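Local coordinates for ERPC (PDB 4BXM), which is an outer surface lipoprotein of the Lyme disease spirochaete that probably binds complement factor H and so aids evasion of host complement, at residues I17-F22 and L41-E46; G53-K58 and G66-F71; K84-G89 and I115-E120; D102-A107 and L131-K136. All coordinates share one frame; numbering follows the deposited sequence.

From the N terminus, interaction 1 closes the hairpin of strands 21-29 and 35-45. Interaction 2 follows it in series and closes the next hairpin, strands 50-56 and 67-74; the two touch because strands 35-45 and 50-56 are neighbours in the antiparallel sheet, with Val42 N lying 2.8 Å from Gly53 O. Interactions 3 and 4 cross: 84-89 meets 115-120, while 102-107, within that loop, reaches on to 131-136. Interaction 3 sets the end of helix 79-88 against strand 114-122, and interaction 4 joins the start of helix 104-108 to the end of the adjacent strand 125-134. Interactions 1 and 4 lie on opposite sides of the chain's centre.

Interaction 1: residues I17-F22 and L41-E46; sequences IEFSEF and LVVRKE
Glu21 and Arg44 face each other as a non-hydrogen-bonded pair of the antiparallel hairpin, and their side chains close a salt bridge on one face of the sheet. From Glu21 CB, 3.9 Å from Val43 O, the chain leaves with CG anti to the backbone N (chi1 -170°), and CG lies near the same carbonyl oxygen and Val42 CG1. CD also rests against Val42 CG1, while OE2 takes both bonds from the guanidinium: Arg44 NE and NH2 each stand 2.8 Å from Glu21 OE2. Glu21 OE1 stands farther off, 3.8 Å from Arg44 NH2. The grip is side-on, with OE2 in the guanidinium plane; both nitrogens approach from the same side of the carboxylate, well above its plane, and the two planes are 41° apart.

On the other face, Phe22 and Val43 form the hydrogen-bonded pair and lie side by side. Val43 CB sits over the Phe22 ring, 3.5 Å from CZ and displaced toward that rim in a CH-pi contact. Phe19 is sandwiched: Phe22 CE2 lies over one face and Lys45 CB over the opposite one. Lys45 CE touches Ile17 CG1, and Lys45 NZ turns away to Glu46 O, Gly49 O and a salt bridge with Glu76. Leu156 of helix 149-156 packs on Phe19 and Phe22, while strand 50-56 pairs with strand 35-45 through backbone bonds, its Ile50 meeting Phe19 and Val43.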
loop_
_atom_site.group_PDB
_atom_site.type_symbol
_atom_site.label_atom_id
_atom_site.label_comp_id
_atom_site.label_asym_id
_atom_site.label_seq_id
_atom_site.Cartn_x
_atom_site.Cartn_y
_atom_site.Cartn_z
ATOM N N ILE A 17 -19.571 -2.637 5.425
ATOM C CA ILE A 17 -18.108 -2.837 5.762
ATOM C C ILE A 17 -17.881 -3.096 7.266
ATOM O O ILE A 17 -18.305 -2.295 8.053
ATOM C CB ILE A 17 -17.199 -1.595 5.509
ATOM C CG1 ILE A 17 -17.307 -0.948 4.138
ATOM C CG2 ILE A 17 -15.734 -2.001 5.696
ATOM C CD1 ILE A 17 -16.597 -1.716 3.074
ATOM N N GLU A 18 -17.068 -4.073 7.654
ATOM C CA GLU A 18 -16.963 -4.477 9.107
ATOM C C GLU A 18 -15.660 -4.221 9.794
ATOM O O GLU A 18 -15.583 -4.186 11.044
ATOM C CB GLU A 18 -17.217 -5.970 9.246
ATOM C CG GLU A 18 -18.567 -6.314 8.700
ATOM C CD GLU A 18 -19.705 -5.869 9.634
ATOM O OE1 GLU A 18 -19.521 -5.816 10.890
ATOM O OE2 GLU A 18 -20.805 -5.609 9.107
ATOM N N PHE A 19 -14.606 -4.030 9.010
ATOM C CA PHE A 19 -13.282 -3.880 9.564
ATOM C C PHE A 19 -13.098 -2.461 10.058
ATOM O O PHE A 19 -13.812 -1.500 9.672
ATOM C CB PHE A 19 -12.174 -4.333 8.547
ATOM C CG PHE A 19 -11.687 -3.242 7.595
ATOM C CD1 PHE A 19 -10.659 -2.417 7.951
ATOM C CD2 PHE A 19 -12.289 -3.064 6.328
ATOM C CE1 PHE A 19 -10.202 -1.422 7.089
ATOM C CE2 PHE A 19 -11.852 -2.087 5.460
ATOM C CZ PHE A 19 -10.799 -1.254 5.830
ATOM N N SER A 20 -12.131 -2.343 10.926
ATOM C CA SER A 20 -11.847 -1.140 11.628
ATOM C C SER A 20 -10.448 -0.744 11.266
ATOM O O SER A 20 -10.244 0.290 10.599
ATOM C CB SER A 20 -11.970 -1.380 13.128
ATOM O OG SER A 20 -11.882 -0.144 13.747
ATOM N N GLU A 21 -9.467 -1.530 11.736
ATOM C CA GLU A 21 -8.068 -1.270 11.421
ATOM C C GLU A 21 -7.244 -2.556 11.497
ATOM O O GLU A 21 -7.444 -3.312 12.428
ATOM C CB GLU A 21 -7.486 -0.262 12.399
ATOM C CG GLU A 21 -6.119 0.241 11.999
ATOM C CD GLU A 21 -5.495 1.262 12.926
ATOM O OE1 GLU A 21 -5.049 0.915 13.994
ATOM O OE2 GLU A 21 -5.340 2.416 12.542
ATOM N N PHE A 22 -6.338 -2.810 10.551
ATOM C CA PHE A 22 -5.524 -4.050 10.572
ATOM C C PHE A 22 -4.170 -3.718 9.944
ATOM O O PHE A 22 -3.988 -2.655 9.297
ATOM C CB PHE A 22 -6.272 -5.202 9.904
ATOM C CG PHE A 22 -6.463 -5.027 8.411
ATOM C CD1 PHE A 22 -5.396 -5.297 7.522
ATOM C CD2 PHE A 22 -7.631 -4.539 7.902
ATOM C CE1 PHE A 22 -5.565 -5.084 6.140
ATOM C CE2 PHE A 22 -7.806 -4.365 6.525
ATOM C CZ PHE A 22 -6.760 -4.622 5.644
ATOM N N LEU A 41 2.032 -2.221 6.545
ATOM C CA LEU A 41 0.968 -1.381 6.056
ATOM C C LEU A 41 -0.226 -1.496 7.000
ATOM O O LEU A 41 -0.810 -2.557 7.167
ATOM C CB LEU A 41 0.567 -1.710 4.597
ATOM C CG LEU A 41 -0.444 -0.747 3.946
ATOM C CD1 LEU A 41 0.199 0.558 3.606
ATOM C CD2 LEU A 41 -1.025 -1.329 2.665
ATOM N N VAL A 42 -0.580 -0.350 7.592
ATOM C CA VAL A 42 -1.755 -0.188 8.458
ATOM C C VAL A 42 -2.944 0.313 7.595
ATOM O O VAL A 42 -2.810 1.334 6.975
ATOM C CB VAL A 42 -1.441 0.822 9.568
ATOM C CG1 VAL A 42 -2.617 0.990 10.540
ATOM C CG2 VAL A 42 -0.231 0.383 10.341
ATOM N N VAL A 43 -4.063 -0.435 7.561
ATOM C CA VAL A 43 -5.236 -0.126 6.834
ATOM C C VAL A 43 -6.423 0.238 7.734
ATOM O O VAL A 43 -6.807 -0.604 8.559
ATOM C CB VAL A 43 -5.602 -1.336 5.987
ATOM C CG1 VAL A 43 -6.782 -0.951 5.098
ATOM C CG2 VAL A 43 -4.394 -1.744 5.139
ATOM N N ARG A 44 -6.959 1.478 7.643
ATOM C CA ARG A 44 -7.990 1.968 8.589
ATOM C C ARG A 44 -9.209 2.417 7.845
ATOM O O ARG A 44 -9.105 3.302 6.935
ATOM C CB ARG A 44 -7.443 3.182 9.350
ATOM C CG ARG A 44 -8.496 3.872 10.190
ATOM C CD ARG A 44 -7.957 5.023 11.017
ATOM N NE ARG A 44 -7.087 4.558 12.072
ATOM C CZ ARG A 44 -6.865 5.168 13.223
ATOM N NH1 ARG A 44 -7.475 6.300 13.524
ATOM N NH2 ARG A 44 -6.150 4.529 14.152
ATOM N N LYS A 45 -10.362 1.893 8.248
ATOM C CA LYS A 45 -11.641 2.385 7.754
ATOM C C LYS A 45 -12.043 3.707 8.473
ATOM O O LYS A 45 -12.212 3.724 9.703
ATOM C CB LYS A 45 -12.759 1.346 7.892
ATOM C CG LYS A 45 -14.111 1.844 7.353
ATOM C CD LYS A 45 -14.117 1.745 5.814
ATOM C CE LYS A 45 -15.464 2.211 5.195
ATOM N NZ LYS A 45 -15.583 3.707 5.223
ATOM N N GLU A 46 -12.225 4.790 7.699
ATOM C CA GLU A 46 -12.508 6.093 8.279
ATOM C C GLU A 46 -13.960 6.415 7.967
ATOM O O GLU A 46 -14.681 5.652 7.343
ATOM C CB GLU A 46 -11.543 7.171 7.695
ATOM C CG GLU A 46 -10.093 6.871 8.019
ATOM C CD GLU A 46 -9.106 7.987 7.675
ATOM O OE1 GLU A 46 -9.312 8.784 6.725
ATOM O OE2 GLU A 46 -8.111 8.026 8.400
#

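Interaction 2: residues G53-K58 and G66-F71; sequences GLNVGK and GYTATF
The rings of Tyr67 and Phe71 both meet Leu54. Leu54 CD2 lies 3.8 Å from Phe71 CD1, neither squarely over that ring nor in its plane, and 4.1 Å from Tyr67 CE1, which places this methyl between the two aromatic side chains. Leu54 O and Val56 CG2 are also slanted neighbours of the Tyr67 ring. Beyond the hairpin, Tyr100 meets Tyr67 and Tyr145 meets Phe71, each edge-to-face. Val56 CB packs against Tyr67 CB.

On the other side of the hairpin, Asn55 and Thr68 are a non-hydrogen-bonded pair whose side chains run alongside each other. Thr68 OG1 donates to Asn55 OD1 over 2.8 Å, approaching from above the amide plane, 43° out of it. The backbone ladder is firm in the middle, where Leu54 N donates to Ala69 O at 2.8 Å, and Ala69 N donates in return to Leu54 O. Val56 N continues it to Tyr67 O. Toward the loop, Gly66 N makes a weak bond to Gly57 O at 3.2 Å. Gly57 adopts a positive phi of 87°, a conformation that would press a CB against the preceding carbonyl.

The chemistry is thus divided between the two faces of this beta hairpin: the Leu54 face offers apolar contact to its aromatic neighbours, whereas the Asn55-Thr68 face adds a side-chain hydrogen bond to the backbone ladder.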
loop_
_atom_site.group_PDB
_atom_site.type_symbol
_atom_site.label_atom_id
_atom_site.label_comp_id
_atom_site.label_asym_id
_atom_site.label_seq_id
_atom_site.Cartn_x
_atom_site.Cartn_y
_atom_site.Cartn_z
ATOM N N GLY A 53 -1.379 3.637 6.096
ATOM C CA GLY A 53 -0.162 4.222 6.586
ATOM C C GLY A 53 0.947 3.177 6.577
ATOM O O GLY A 53 0.728 1.984 6.672
ATOM N N LEU A 54 2.139 3.641 6.356
ATOM C CA LEU A 54 3.272 2.788 6.297
ATOM C C LEU A 54 4.200 3.071 7.454
ATOM O O LEU A 54 4.509 4.210 7.714
ATOM C CB LEU A 54 4.002 3.023 4.979
ATOM C CG LEU A 54 5.330 2.321 4.634
ATOM C CD1 LEU A 54 5.108 0.854 4.327
ATOM C CD2 LEU A 54 5.943 2.968 3.355
ATOM N N ASN A 55 4.609 2.016 8.113
ATOM C CA ASN A 55 5.545 1.994 9.210
ATOM C C ASN A 55 6.747 1.215 8.745
ATOM O O ASN A 55 6.639 0.090 8.372
ATOM C CB ASN A 55 4.922 1.303 10.395
ATOM C CG ASN A 55 3.877 2.134 11.058
ATOM O OD1 ASN A 55 3.897 3.322 10.980
ATOM N ND2 ASN A 55 2.959 1.506 11.676
ATOM N N VAL A 56 7.891 1.847 8.741
ATOM C CA VAL A 56 9.085 1.212 8.246
ATOM C C VAL A 56 10.212 1.377 9.214
ATOM O O VAL A 56 10.596 2.434 9.539
ATOM C CB VAL A 56 9.525 1.762 6.897
ATOM C CG1 VAL A 56 10.800 1.105 6.437
ATOM C CG2 VAL A 56 8.463 1.528 5.869
ATOM N N GLY A 57 10.747 0.267 9.638
ATOM C CA GLY A 57 11.923 0.263 10.446
ATOM C C GLY A 57 11.773 0.382 11.928
ATOM O O GLY A 57 10.752 0.645 12.469
ATOM N N LYS A 58 12.919 0.181 12.528
ATOM C CA LYS A 58 13.230 0.202 13.930
ATOM C C LYS A 58 12.553 1.207 14.792
ATOM O O LYS A 58 12.597 2.384 14.510
ATOM C CB LYS A 58 14.746 0.456 14.039
ATOM C CG LYS A 58 15.234 1.917 14.147
ATOM C CD LYS A 58 14.797 2.810 13.009
ATOM C CE LYS A 58 15.965 3.577 12.452
ATOM N NZ LYS A 58 15.714 5.039 12.451
ATOM N N GLY A 66 11.295 3.803 12.438
ATOM C CA GLY A 66 12.132 4.697 11.660
ATOM C C GLY A 66 11.276 5.659 10.842
ATOM O O GLY A 66 11.648 6.787 10.652
ATOM N N TYR A 67 10.111 5.212 10.385
ATOM C CA TYR A 67 9.353 5.954 9.400
ATOM C C TYR A 67 7.889 5.558 9.548
ATOM O O TYR A 67 7.542 4.360 9.470
ATOM C CB TYR A 67 9.901 5.715 7.960
ATOM C CG TYR A 67 9.004 6.348 6.854
ATOM C CD1 TYR A 67 7.799 5.732 6.472
ATOM C CD2 TYR A 67 9.355 7.555 6.215
ATOM C CE1 TYR A 67 6.985 6.254 5.501
ATOM C CE2 TYR A 67 8.518 8.109 5.252
ATOM C CZ TYR A 67 7.328 7.455 4.918
ATOM O OH TYR A 67 6.494 7.939 3.980
ATOM N N THR A 68 7.060 6.569 9.792
ATOM C CA THR A 68 5.605 6.415 9.883
ATOM C C THR A 68 4.863 7.564 9.168
ATOM O O THR A 68 5.015 8.701 9.560
ATOM C CB THR A 68 5.127 6.407 11.352
ATOM O OG1 THR A 68 5.617 5.263 12.005
ATOM C CG2 THR A 68 3.570 6.323 11.442
ATOM N N ALA A 69 4.021 7.251 8.187
ATOM C CA ALA A 69 3.307 8.262 7.409
ATOM C C ALA A 69 2.196 7.622 6.607
ATOM O O ALA A 69 2.242 6.427 6.320
ATOM C CB ALA A 69 4.242 9.055 6.496
ATOM N N THR A 70 1.161 8.411 6.316
ATOM C CA THR A 70 0.196 8.084 5.291
ATOM C C THR A 70 0.917 7.589 4.042
ATOM O O THR A 70 1.892 8.186 3.618
ATOM C CB THR A 70 -0.650 9.306 4.909
ATOM O OG1 THR A 70 -1.148 9.836 6.112
ATOM C CG2 THR A 70 -1.917 8.867 4.125
ATOM N N PHE A 71 0.429 6.478 3.527
ATOM C CA PHE A 71 0.888 5.863 2.312
ATOM C C PHE A 71 -0.034 6.271 1.162
ATOM O O PHE A 71 0.414 6.793 0.188
ATOM C CB PHE A 71 0.870 4.347 2.495
ATOM C CG PHE A 71 1.514 3.561 1.389
ATOM C CD1 PHE A 71 2.891 3.610 1.181
ATOM C CD2 PHE A 71 0.788 2.640 0.687
ATOM C CE1 PHE A 71 3.517 2.844 0.182
ATOM C CE2 PHE A 71 1.385 1.821 -0.296
ATOM C CZ PHE A 71 2.750 1.975 -0.581
#

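Interaction 3: residues K84-G89 and I115-E120; sequences KAMTEG and IITKIE
Ala85 meets Thr117 where the last turn of helix 79-88 runs beside strand 114-122, their short axes 7.3 Å apart and 18° from parallel. Ala85 CB lies near Thr117 OG1, but the stronger contact is made by the backbone: Thr117 OG1 donates to Ala85 O over 2.6 Å. With chi1 at 65°, OG1 sits between the backbone N and carbonyl carbon of its own residue, where it can meet that oxygen from above the carbonyl plane. Met86, next in sequence, bends at chi2 and chi3; its SD touches Thr117 CG2 at 3.9 Å, crossing at about a right angle, while Leu152 and Leu156 of helix 149-156 also pack on Met86.

Farther on, Glu88 contributes its carbonyl, with Ile119 CD1 3.4 Å from Glu88 O. Gly89 then leaves the helix with positive phi (85°), a conformation in which a CB would be jammed against the preceding carbonyl. Its CA passes 3.2 Å from Thr117 OG1, and Gly89 N returns to Ala85 O at 3.0 Å.

Ala85 O therefore accepts two bonds, from opposite faces of its plane: one from the helix's own terminal turn and one from the strand. The threonine hydroxyl joins the helix end to the sheet through a carbonyl already used inside the helix and has a weak second bond with Gly90 N, while the Ile119 methyl adds van der Waals contact with the Glu88 carbonyl.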
loop_
_atom_site.group_PDB
_atom_site.type_symbol
_atom_site.label_atom_id
_atom_site.label_comp_id
_atom_site.label_asym_id
_atom_site.label_seq_id
_atom_site.Cartn_x
_atom_site.Cartn_y
_atom_site.Cartn_z
ATOM N N LYS A 84 -12.473 -5.209 -3.634
ATOM C CA LYS A 84 -12.396 -6.155 -4.710
ATOM C C LYS A 84 -10.943 -6.242 -5.212
ATOM O O LYS A 84 -10.355 -7.359 -5.320
ATOM C CB LYS A 84 -13.365 -5.795 -5.837
ATOM C CG LYS A 84 -13.077 -6.566 -7.103
ATOM C CD LYS A 84 -14.023 -6.184 -8.230
ATOM C CE LYS A 84 -13.801 -7.091 -9.461
ATOM N NZ LYS A 84 -12.332 -7.162 -9.854
ATOM N N ALA A 85 -10.327 -5.071 -5.471
ATOM C CA ALA A 85 -8.959 -5.040 -6.010
ATOM C C ALA A 85 -7.980 -5.736 -5.121
ATOM O O ALA A 85 -6.990 -6.376 -5.604
ATOM C CB ALA A 85 -8.473 -3.617 -6.139
ATOM N N MET A 86 -8.158 -5.545 -3.808
ATOM C CA MET A 86 -7.193 -6.086 -2.864
ATOM C C MET A 86 -7.409 -7.580 -2.476
ATOM O O MET A 86 -6.623 -8.151 -1.716
ATOM C CB MET A 86 -7.180 -5.246 -1.572
ATOM C CG MET A 86 -6.692 -3.850 -1.753
ATOM S SD MET A 86 -5.021 -3.592 -2.449
ATOM C CE MET A 86 -3.977 -3.868 -1.039
ATOM N N THR A 87 -8.474 -8.178 -2.951
ATOM C CA THR A 87 -8.752 -9.568 -2.675
ATOM C C THR A 87 -8.863 -10.436 -3.947
ATOM O O THR A 87 -8.529 -11.637 -3.875
ATOM C CB THR A 87 -10.069 -9.715 -1.903
ATOM O OG1 THR A 87 -11.135 -9.167 -2.667
ATOM C CG2 THR A 87 -9.950 -9.010 -0.558
ATOM N N GLU A 88 -9.223 -9.797 -5.074
ATOM C CA GLU A 88 -9.355 -10.428 -6.354
ATOM C C GLU A 88 -8.485 -9.868 -7.449
ATOM O O GLU A 88 -8.489 -10.499 -8.519
ATOM C CB GLU A 88 -10.786 -10.338 -6.874
ATOM C CG GLU A 88 -11.865 -10.812 -5.902
ATOM C CD GLU A 88 -13.239 -10.570 -6.476
ATOM O OE1 GLU A 88 -13.316 -10.473 -7.717
ATOM O OE2 GLU A 88 -14.209 -10.432 -5.708
ATOM N N GLY A 89 -7.796 -8.710 -7.265
ATOM C CA GLY A 89 -7.121 -8.054 -8.394
ATOM C C GLY A 89 -8.140 -7.179 -9.094
ATOM O O GLY A 89 -9.323 -7.498 -9.104
ATOM N N ILE A 115 -4.651 2.933 -8.789
ATOM C CA ILE A 115 -3.833 1.752 -8.421
ATOM C C ILE A 115 -4.392 0.502 -9.092
ATOM O O ILE A 115 -5.563 0.180 -8.927
ATOM C CB ILE A 115 -3.821 1.556 -6.899
ATOM C CG1 ILE A 115 -3.237 2.758 -6.187
ATOM C CG2 ILE A 115 -3.006 0.346 -6.468
ATOM C CD1 ILE A 115 -1.871 3.141 -6.621
ATOM N N ILE A 116 -3.539 -0.202 -9.839
ATOM C CA ILE A 116 -3.903 -1.432 -10.504
ATOM C C ILE A 116 -3.276 -2.611 -9.773
ATOM O O ILE A 116 -2.105 -2.616 -9.542
ATOM C CB ILE A 116 -3.543 -1.394 -11.999
ATOM C CG1 ILE A 116 -4.514 -0.386 -12.685
ATOM C CG2 ILE A 116 -3.782 -2.757 -12.618
ATOM C CD1 ILE A 116 -4.199 -0.164 -14.150
ATOM N N THR A 117 -4.106 -3.568 -9.351
ATOM C CA THR A 117 -3.618 -4.721 -8.577
ATOM C C THR A 117 -3.753 -5.985 -9.409
ATOM O O THR A 117 -4.572 -6.058 -10.313
ATOM C CB THR A 117 -4.389 -4.950 -7.249
ATOM O OG1 THR A 117 -5.713 -5.283 -7.525
ATOM C CG2 THR A 117 -4.373 -3.689 -6.305
ATOM N N LYS A 118 -2.884 -6.945 -9.107
ATOM C CA LYS A 118 -2.753 -8.199 -9.820
ATOM C C LYS A 118 -2.450 -9.241 -8.710
ATOM O O LYS A 118 -1.707 -8.958 -7.783
ATOM C CB LYS A 118 -1.512 -8.211 -10.789
ATOM C CG LYS A 118 -1.404 -7.100 -11.846
ATOM C CD LYS A 118 -0.198 -7.276 -12.743
ATOM C CE LYS A 118 0.217 -5.966 -13.406
ATOM N NZ LYS A 118 1.100 -6.174 -14.593
ATOM N N ILE A 119 -2.937 -10.473 -8.891
ATOM C CA ILE A 119 -2.543 -11.606 -8.023
ATOM C C ILE A 119 -1.346 -12.286 -8.711
ATOM O O ILE A 119 -1.438 -12.698 -9.868
ATOM C CB ILE A 119 -3.745 -12.555 -7.769
ATOM C CG1 ILE A 119 -4.822 -11.808 -6.972
ATOM C CG2 ILE A 119 -3.303 -13.774 -6.955
ATOM C CD1 ILE A 119 -6.170 -12.477 -6.944
ATOM N N GLU A 120 -0.205 -12.278 -8.052
ATOM C CA GLU A 120 0.992 -12.945 -8.560
ATOM C C GLU A 120 1.622 -13.854 -7.500
ATOM O O GLU A 120 1.513 -13.608 -6.306
ATOM C CB GLU A 120 2.010 -11.917 -9.036
ATOM C CG GLU A 120 1.482 -11.083 -10.183
ATOM C CD GLU A 120 2.537 -10.267 -10.856
ATOM O OE1 GLU A 120 3.216 -10.817 -11.764
ATOM O OE2 GLU A 120 2.676 -9.073 -10.465
#

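Interaction 4: residues D102-A107 and L131-K136; sequences DEQSNA and LGDKIK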
loop_
_atom_site.group_PDB
_atom_site.type_symbol
_atom_site.label_atom_id
_atom_site.label_comp_id
_atom_site.label_asym_id
_atom_site.label_seq_id
_atom_site.Cartn_x
_atom_site.Cartn_y
_atom_site.Cartn_z
ATOM N N ASP A 102 11.547 6.934 -1.514
ATOM C CA ASP A 102 12.187 6.922 -2.827
ATOM C C ASP A 102 11.293 7.442 -3.939
ATOM O O ASP A 102 11.741 7.607 -5.063
ATOM C CB ASP A 102 12.475 5.465 -3.240
ATOM C CG ASP A 102 13.577 4.838 -2.440
ATOM O OD1 ASP A 102 14.449 5.594 -1.937
ATOM O OD2 ASP A 102 13.576 3.586 -2.371
ATOM N N GLU A 103 9.989 7.549 -3.672
ATOM C CA GLU A 103 9.052 7.941 -4.720
ATOM C C GLU A 103 8.952 9.438 -4.832
ATOM O O GLU A 103 8.979 10.201 -3.820
ATOM C CB GLU A 103 7.671 7.329 -4.478
ATOM C CG GLU A 103 7.618 5.908 -4.958
ATOM C CD GLU A 103 6.487 5.143 -4.319
ATOM O OE1 GLU A 103 6.750 4.618 -3.219
ATOM O OE2 GLU A 103 5.363 5.053 -4.940
ATOM N N GLN A 104 8.758 9.846 -6.078
ATOM C CA GLN A 104 8.619 11.245 -6.378
ATOM C C GLN A 104 7.484 11.853 -5.587
ATOM O O GLN A 104 7.525 12.982 -5.253
ATOM C CB GLN A 104 8.325 11.351 -7.849
ATOM C CG GLN A 104 8.317 12.755 -8.335
ATOM C CD GLN A 104 8.245 12.753 -9.810
ATOM O OE1 GLN A 104 8.796 11.865 -10.495
ATOM N NE2 GLN A 104 7.530 13.735 -10.332
ATOM N N SER A 105 6.403 11.104 -5.400
ATOM C CA SER A 105 5.232 11.522 -4.664
ATOM C C SER A 105 5.437 11.732 -3.163
ATOM O O SER A 105 4.597 12.317 -2.499
ATOM C CB SER A 105 4.114 10.474 -4.859
ATOM O OG SER A 105 4.563 9.188 -4.515
ATOM N N ASN A 106 6.501 11.179 -2.601
ATOM C CA ASN A 106 6.606 11.129 -1.170
ATOM C C ASN A 106 6.612 12.496 -0.558
ATOM O O ASN A 106 5.900 12.732 0.408
ATOM C CB ASN A 106 7.837 10.376 -0.697
ATOM C CG ASN A 106 7.730 10.004 0.746
ATOM O OD1 ASN A 106 6.973 9.088 1.160
ATOM N ND2 ASN A 106 8.477 10.661 1.516
ATOM N N ALA A 107 7.324 13.432 -1.165
ATOM C CA ALA A 107 7.346 14.792 -0.612
ATOM C C ALA A 107 5.954 15.466 -0.709
ATOM O O ALA A 107 5.441 15.997 0.267
ATOM C CB ALA A 107 8.470 15.633 -1.293
ATOM N N LEU A 131 1.887 -1.429 -8.757
ATOM C CA LEU A 131 2.851 -0.370 -8.917
ATOM C C LEU A 131 2.508 0.949 -8.141
ATOM O O LEU A 131 1.342 1.367 -8.034
ATOM C CB LEU A 131 2.961 -0.031 -10.417
ATOM C CG LEU A 131 3.418 -1.043 -11.470
ATOM C CD1 LEU A 131 3.274 -0.406 -12.884
ATOM C CD2 LEU A 131 4.856 -1.535 -11.320
ATOM N N GLY A 132 3.547 1.572 -7.593
ATOM C CA GLY A 132 3.474 2.886 -7.060
ATOM C C GLY A 132 3.890 3.930 -8.074
ATOM O O GLY A 132 3.531 3.861 -9.234
ATOM N N ASP A 133 4.544 4.965 -7.600
ATOM C CA ASP A 133 4.926 6.087 -8.441
ATOM C C ASP A 133 6.359 5.853 -8.968
ATOM O O ASP A 133 7.072 4.924 -8.479
ATOM C CB ASP A 133 4.856 7.318 -7.560
ATOM C CG ASP A 133 5.006 8.595 -8.290
ATOM O OD1 ASP A 133 4.813 8.609 -9.493
ATOM O OD2 ASP A 133 5.387 9.572 -7.650
ATOM N N LYS A 134 6.822 6.743 -9.875
ATOM C CA LYS A 134 8.214 6.782 -10.289
ATOM C C LYS A 134 9.177 7.097 -9.173
ATOM O O LYS A 134 8.879 7.960 -8.307
ATOM C CB LYS A 134 8.428 7.903 -11.317
ATOM C CG LYS A 134 7.631 7.712 -12.595
ATOM C CD LYS A 134 7.363 9.047 -13.260
ATOM C CE LYS A 134 6.866 8.829 -14.680
ATOM N NZ LYS A 134 6.433 10.118 -15.280
ATOM N N ILE A 135 10.377 6.497 -9.281
ATOM C CA ILE A 135 11.527 6.824 -8.411
ATOM C C ILE A 135 11.985 8.278 -8.593
ATOM O O ILE A 135 12.019 8.792 -9.707
ATOM C CB ILE A 135 12.730 5.851 -8.573
ATOM C CG1 ILE A 135 12.271 4.375 -8.645
ATOM C CG2 ILE A 135 13.730 6.002 -7.423
ATOM C CD1 ILE A 135 11.375 3.909 -7.515
ATOM N N LYS A 136 12.302 8.908 -7.463
ATOM C CA LYS A 136 12.391 10.342 -7.323
ATOM C C LYS A 136 13.210 10.918 -8.459
ATOM O O LYS A 136 12.784 11.858 -9.172
ATOM C CB LYS A 136 13.064 10.684 -5.983
ATOM C CG LYS A 136 12.552 11.931 -5.279
ATOM C CD LYS A 136 13.175 12.042 -3.882
ATOM C CE LYS A 136 12.323 12.834 -2.877
ATOM N NZ LYS A 136 11.212 12.082 -2.194
#
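Glu103 and Asp133 meet where a single beta bridge, Glu103 with Ile135, joins the approach to helix 104-108 to the end of strand 125-134 in the antiparallel sheet. The tightly packed part lies around the buried Glu103 carboxylate. CG is anti to its own carbonyl carbon (chi1 -81°), and the extended chain beyond it brings Glu103 OE2 to Asp133 N at 2.8 Å. That bond is nearly straight, 175° at the hydrogen, and uses the anti side of the carboxylate. Glu103 OE2 also bonds Tyr97 OH, while OE1 is hydrogen-bonded to Tyr145 OH and Tyr100 N. With several polar partners around it, the carboxylate would probably be stabilised in its charged form, despite Asp133 OD2 lying 5.3 Å from Glu103 OE2.

Next to this cluster the backbones are joined directly. Gln104 N donates to Lys134 O at 2.9 Å, and Lys136 N to Asp102 O at 2.8 Å. Asp133 OD2 reaches the weakly bonded helical turn, taking a weak bond from Ser105 N; the Ser105 hydroxyl has its stronger partner in Tyr98 O.

The exposed side is looser. Gln104 and Lys134 lie alongside each other, pointing the same way, with Gln104 OE1 4.1 Å from Lys134 CB. Lys136, poorly ordered, passes Gln104 CA with its CG, and its NZ comes near Asn106 CB and bonds Lys101 O. Across the contact that amino group makes a further, weak bond: Lys136 NZ to Glu103 O, 3.3 Å long.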